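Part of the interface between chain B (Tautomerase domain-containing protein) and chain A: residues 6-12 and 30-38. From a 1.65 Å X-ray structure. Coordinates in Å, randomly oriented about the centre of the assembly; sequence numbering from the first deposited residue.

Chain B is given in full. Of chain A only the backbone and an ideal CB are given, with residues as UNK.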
# COMPACT_ATOMS: atom_id res chain seq x y z
N ASP B 6 5.13 3.12 -7.10
CA ASP B 6 5.03 1.92 -7.93
C ASP B 6 5.21 2.38 -9.38
O ASP B 6 4.29 2.96 -9.97
CB ASP B 6 3.69 1.23 -7.74
CG ASP B 6 3.63 0.44 -6.43
OD1 ASP B 6 4.11 -0.71 -6.42
OD2 ASP B 6 3.06 0.98 -5.46
N ILE B 7 6.39 2.11 -9.93
CA ILE B 7 6.77 2.61 -11.25
C ILE B 7 7.07 1.42 -12.15
O ILE B 7 7.28 0.29 -11.70
CB ILE B 7 7.98 3.56 -11.17
CG1 ILE B 7 9.26 2.79 -10.82
CG2 ILE B 7 7.71 4.67 -10.15
CD1 ILE B 7 10.55 3.64 -10.84
N ARG B 8 7.09 1.68 -13.45
CA ARG B 8 7.46 0.63 -14.39
C ARG B 8 8.97 0.42 -14.38
O ARG B 8 9.75 1.36 -14.22
CB ARG B 8 6.97 0.98 -15.80
CG ARG B 8 5.47 0.72 -16.02
CD ARG B 8 4.99 1.34 -17.34
NE ARG B 8 5.13 2.79 -17.28
CZ ARG B 8 5.55 3.56 -18.28
NH1 ARG B 8 5.86 3.04 -19.46
NH2 ARG B 8 5.67 4.87 -18.08
N GLN B 9 9.37 -0.84 -14.52
CA GLN B 9 10.78 -1.22 -14.61
C GLN B 9 11.44 -0.56 -15.82
O GLN B 9 10.78 -0.12 -16.77
CB GLN B 9 10.89 -2.74 -14.72
CG GLN B 9 10.27 -3.28 -16.02
CD GLN B 9 10.13 -4.81 -16.05
OE1 GLN B 9 10.43 -5.49 -15.07
NE2 GLN B 9 9.68 -5.34 -17.19
N GLY B 10 12.77 -0.49 -15.79
CA GLY B 10 13.54 -0.03 -16.95
C GLY B 10 14.31 1.27 -16.76
O GLY B 10 15.03 1.67 -17.69
N ARG B 11 14.17 1.95 -15.63
CA ARG B 11 14.95 3.15 -15.35
C ARG B 11 16.31 2.77 -14.78
O ARG B 11 16.50 1.70 -14.19
CB ARG B 11 14.21 4.07 -14.37
CG ARG B 11 13.20 5.00 -15.02
CD ARG B 11 11.90 4.31 -15.33
NE ARG B 11 10.94 5.26 -15.90
CZ ARG B 11 9.63 5.09 -15.91
NH1 ARG B 11 9.09 3.99 -15.38
NH2 ARG B 11 8.85 6.03 -16.44
N THR B 12 17.28 3.67 -14.95
CA THR B 12 18.58 3.47 -14.34
C THR B 12 18.52 3.75 -12.84
O THR B 12 17.60 4.40 -12.33
CB THR B 12 19.62 4.38 -14.98
OG1 THR B 12 19.36 5.75 -14.61
CG2 THR B 12 19.59 4.24 -16.50
N UNK A 30 12.06 13.18 -13.64
CA UNK A 30 13.19 12.32 -13.28
C UNK A 30 13.15 10.95 -13.94
O UNK A 30 14.22 10.39 -14.23
CB UNK A 30 13.24 12.14 -11.76
N UNK A 31 11.98 10.36 -14.17
CA UNK A 31 11.89 9.03 -14.76
C UNK A 31 11.13 9.01 -16.07
O UNK A 31 11.00 7.95 -16.68
CB UNK A 31 11.22 8.07 -13.77
N UNK A 32 10.66 10.16 -16.55
CA UNK A 32 10.05 10.20 -17.86
C UNK A 32 8.67 9.58 -17.94
O UNK A 32 8.23 9.22 -19.03
CB UNK A 32 10.97 9.50 -18.86
N UNK A 33 7.99 9.42 -16.81
CA UNK A 33 6.61 8.98 -16.85
C UNK A 33 5.76 10.10 -17.44
O UNK A 33 5.85 11.24 -16.97
CB UNK A 33 6.12 8.59 -15.46
N UNK A 34 4.95 9.82 -18.45
CA UNK A 34 4.03 10.86 -18.94
C UNK A 34 3.09 11.29 -17.84
O UNK A 34 2.66 10.48 -17.02
CB UNK A 34 3.23 10.36 -20.15
N UNK A 35 2.80 12.59 -17.81
CA UNK A 35 1.89 13.12 -16.80
C UNK A 35 0.57 12.35 -16.81
O UNK A 35 -0.02 12.08 -15.76
CB UNK A 35 1.64 14.61 -17.04
N UNK A 36 0.12 11.95 -18.00
CA UNK A 36 -1.14 11.23 -18.13
C UNK A 36 -1.14 9.90 -17.35
O UNK A 36 -2.21 9.44 -16.94
CB UNK A 36 -1.43 10.97 -19.61
N UNK A 37 0.03 9.30 -17.14
CA UNK A 37 0.14 8.02 -16.43
C UNK A 37 0.25 8.17 -14.92
O UNK A 37 0.22 7.15 -14.21
CB UNK A 37 1.36 7.25 -16.95
N UNK A 38 0.40 9.38 -14.40
CA UNK A 38 0.73 9.57 -12.99
C UNK A 38 -0.55 9.68 -12.17
O UNK A 38 -1.48 10.40 -12.54
CB UNK A 38 1.60 10.81 -12.80

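Position 30 lies in the last turn of a helix, and its ideal CB has nothing of chain B's stretch within 5.5 Å. This contact sets no rule there, and many side chains would do. The deposited residue is A:Thr30, whose OG1 is hydrogen-bonded elsewhere in the structure.

Position 31 is where the two stretches engage most closely. Two donors converge on its carbonyl: B:Arg11 NE lies 2.8 Å from O of residue 31 and B:Arg11 NH2 lies 2.9 Å from the same O, both hydrogen bonds. Because the backbone supplies the acceptor, this pairing does not depend on the side chain. The CA-to-CB bond points toward chain B, and the ideal CB sits 3.5 Å from B:Arg11 NE and 5.4 Å from B:Ile7 CD1. A second positive charge would be poorly placed here; valine, leucine, isoleucine or methionine could use the greasy surface of B:Ile7. The residue is A:Ile31. Its CD1 meets B:Ile7 CG2 at 3.8 Å and also lies over one face of the B:Arg11 guanidinium.

At position 32 phi is +74°, which by itself favours glycine, though asparagine or aspartate can also adopt such angles. An ideal CB would stand 4.7 Å from B:Arg11 NH2, so no clash with chain B's stretch dictates the choice. It is A:Gly32, the first residue to leave the helix.

Position 33 points sideways, its ideal CB 3.9 Å from B:Arg11 NH2 and 4.6 Å from B:Arg8 NH2. With two guanidinium groups nearby, an acid or polar acceptor could suit, as could a small neutral residue; lysine or arginine would suit poorly. A:Ala33 offers just a methyl; the backbone N, 3.5 Å from B:Arg11 NH2, sits at the guanidinium's edge.

Position 34, with phi -60° and psi 143°, admits proline among many others; its CB points sideways, with nothing of chain B's stretch within 5.5 Å. A:Pro34 still brings CD to 4.0 Å from B:Arg8 NH2.

Positions 35 and 36, in a 3-10 segment, are out of reach of chain B's stretch, so this contact leaves the choice open; they are A:Val35 and A:Glu36.

Position 37 points toward chain B, with its ideal CB 5.1 Å from B:Arg8 NH2. An aromatic, an acid or a long polar side chain could answer that group. A:Tyr37, chi1 m, sets CD1 3.5 Å from B:Arg8 NH2. CD1 sits over one face of the guanidinium, while B:Arg8 NH2 lies at the ring's edge, near its plane.

Position 38 is out of reach, its side chain equally unconstrained by this contact; it is A:Ile38.

Chain A 30-38: TIGAPVEYI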
# COMPACT_ATOMS: atom_id res chain seq x y z
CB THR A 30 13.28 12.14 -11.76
OG1 THR A 30 12.03 11.64 -11.26
CG2 THR A 30 13.60 13.46 -11.08
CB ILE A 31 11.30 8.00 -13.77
CG1 ILE A 31 9.81 8.24 -13.51
CG2 ILE A 31 12.07 8.02 -12.48
CD1 ILE A 31 9.12 7.04 -12.82
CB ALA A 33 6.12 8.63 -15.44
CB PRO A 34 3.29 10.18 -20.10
CG PRO A 34 3.77 8.80 -20.17
CD PRO A 34 4.98 8.63 -19.32
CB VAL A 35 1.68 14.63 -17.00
CG1 VAL A 35 0.60 15.16 -16.08
CG2 VAL A 35 2.99 15.36 -16.78
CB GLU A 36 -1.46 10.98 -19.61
CG GLU A 36 -2.39 9.81 -19.88
CD GLU A 36 -2.55 9.49 -21.35
OE1 GLU A 36 -2.32 10.39 -22.19
OE2 GLU A 36 -2.91 8.33 -21.65
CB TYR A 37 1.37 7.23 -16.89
CG TYR A 37 1.35 6.68 -18.30
CD1 TYR A 37 2.40 5.90 -18.76
CD2 TYR A 37 0.29 6.94 -19.17
CE1 TYR A 37 2.41 5.38 -20.04
CE2 TYR A 37 0.29 6.42 -20.47
CZ TYR A 37 1.36 5.65 -20.89
OH TYR A 37 1.38 5.12 -22.16
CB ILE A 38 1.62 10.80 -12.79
CG1 ILE A 38 2.96 10.61 -13.52
CG2 ILE A 38 1.85 11.06 -11.31
CD1 ILE A 38 3.83 11.85 -13.53
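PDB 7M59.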